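Local coordinates for chemotaxis protein cheA (Thermotoga maritima, PDB 1TQG), which probably carries, on a histidine of this phosphotransfer domain, the phosphoryl group that the chemotaxis kinase passes on to response regulators, at residues H46-M51 / S58-L63. Residues are numbered along the deposited sequence; the frame is centred on the assembly and turned at random. Where two conformers were deposited one is given.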
# COMPACT_ATOMS: atom_id res chain seq x y z
N HIS A 46 -0.57 3.46 4.68
CA HIS A 46 -0.22 3.72 6.07
C HIS A 46 -0.70 2.57 6.93
O HIS A 46 0.02 2.11 7.84
CB HIS A 46 -0.87 5.08 6.46
CG HIS A 46 -0.46 5.46 7.83
ND1 HIS A 46 0.81 5.83 8.13
CD2 HIS A 46 -1.16 5.63 8.96
CE1 HIS A 46 0.92 6.14 9.36
NE2 HIS A 46 -0.25 6.01 9.95
N THR A 47 -1.90 2.04 6.68
CA THR A 47 -2.39 0.89 7.44
C THR A 47 -1.47 -0.31 7.22
O THR A 47 -1.08 -1.04 8.15
CB THR A 47 -3.85 0.50 7.05
OG1 THR A 47 -4.73 1.53 7.52
CG2 THR A 47 -4.28 -0.78 7.72
N LEU A 48 -1.08 -0.57 5.96
CA LEU A 48 -0.16 -1.70 5.69
C LEU A 48 1.15 -1.54 6.41
O LEU A 48 1.68 -2.50 6.95
CB LEU A 48 0.02 -1.83 4.19
CG LEU A 48 -1.17 -2.36 3.36
CD1 LEU A 48 -0.95 -2.07 1.89
CD2 LEU A 48 -1.36 -3.84 3.64
N LYS A 49 1.68 -0.32 6.45
CA LYS A 49 2.94 -0.08 7.15
C LYS A 49 2.80 -0.45 8.61
O LYS A 49 3.68 -1.07 9.22
CB LYS A 49 3.32 1.39 7.02
CG LYS A 49 4.70 1.77 7.58
CD LYS A 49 4.92 3.24 7.62
CE LYS A 49 4.12 4.06 8.59
NZ LYS A 49 4.61 5.43 8.89
N GLY A 50 1.71 -0.01 9.21
CA GLY A 50 1.51 -0.29 10.62
C GLY A 50 1.31 -1.77 10.92
O GLY A 50 1.80 -2.30 11.93
N MET A 51 0.57 -2.47 10.06
CA MET A 51 0.45 -3.93 10.21
C MET A 51 1.78 -4.60 10.13
O MET A 51 2.11 -5.50 10.94
CB MET A 51 -0.48 -4.42 9.10
CG MET A 51 -1.88 -3.89 9.31
SD MET A 51 -2.90 -4.43 7.94
CE MET A 51 -2.93 -6.20 8.30
N SER A 58 10.25 -5.93 8.70
CA SER A 58 11.01 -4.73 8.45
C SER A 58 10.99 -4.31 6.99
O SER A 58 10.78 -3.13 6.73
CB SER A 58 12.46 -5.02 8.98
OG SER A 58 12.77 -6.36 8.61
N SER A 59 11.25 -5.24 6.10
CA SER A 59 11.36 -4.87 4.69
C SER A 59 9.98 -4.45 4.18
O SER A 59 9.92 -3.50 3.41
CB SER A 59 11.94 -6.02 3.84
OG SER A 59 13.31 -6.16 4.23
N MET A 60 8.92 -5.14 4.59
CA MET A 60 7.61 -4.73 4.11
C MET A 60 7.30 -3.35 4.68
O MET A 60 6.74 -2.48 3.98
CB MET A 60 6.51 -5.75 4.51
CG MET A 60 5.11 -5.28 4.15
SD MET A 60 3.91 -6.54 4.61
CE MET A 60 2.39 -5.55 4.52
N ALA A 61 7.59 -3.12 5.95
CA ALA A 61 7.27 -1.81 6.59
C ALA A 61 8.01 -0.72 5.87
O ALA A 61 7.45 0.33 5.58
CB ALA A 61 7.62 -1.82 8.05
N LYS A 62 9.31 -0.92 5.57
CA LYS A 62 10.07 0.15 4.94
C LYS A 62 9.58 0.37 3.53
O LYS A 62 9.56 1.53 3.10
CB LYS A 62 11.56 -0.24 4.96
CG LYS A 62 12.15 -0.14 6.35
CD LYS A 62 13.62 -0.45 6.49
CE LYS A 62 13.97 -1.83 5.98
NZ LYS A 62 15.44 -2.07 6.30
N LEU A 63 9.19 -0.61 2.78
CA LEU A 63 8.62 -0.44 1.46
C LEU A 63 7.30 0.34 1.54
O LEU A 63 7.05 1.30 0.79
CB LEU A 63 8.38 -1.74 0.74
CG LEU A 63 7.65 -1.69 -0.59
CD1 LEU A 63 8.33 -0.82 -1.65
CD2 LEU A 63 7.46 -3.08 -1.16
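L48 and K49 of helix 35-55 meet M60 and A61 of helix 58-75 in two small patches, with 169 Å² buried between the segments. At L48 the contact is made twice by one methyl group: CE of M60 lies 4.2 Å from CD2 of L48 and 4.0 Å from the L48 carbonyl O. M60 gets there because its CG stands anti to the backbone N (chi1 174°) and the chain stays extended beyond it, which carries the methyl across to helix 35-55. Both side chains are buried and also touch helix 3-30, L48 at T14 and M60 at F10, while M60 reaches M99 of helix 83-103 as well; this patch therefore belongs to the core of the bundle.

One residue on, the backbones come closest, with the CA atoms of K49 and A61 4.7 Å apart. The close approach is consistent with the small side chain of A61, whose CB sits 4.2 Å from O of K49. In return, the aliphatic part of K49 passes the other backbone, CG lying 3.7 Å from O of A61. Beyond CG the lysine bends at chi3 (69°), and NZ turns from 58-63 to a salt bridge with OE2 of E68, whose OE1 is hydrogen-bonded to ND1 of H46. Consecutive antiparallel helices thus pack against each other as the central hairpin of the four-helix bundle characteristic of Hpt domains, with K49 and E68 beside H46, which opens the HTLKG motif and is probably the histidine that is phosphorylated.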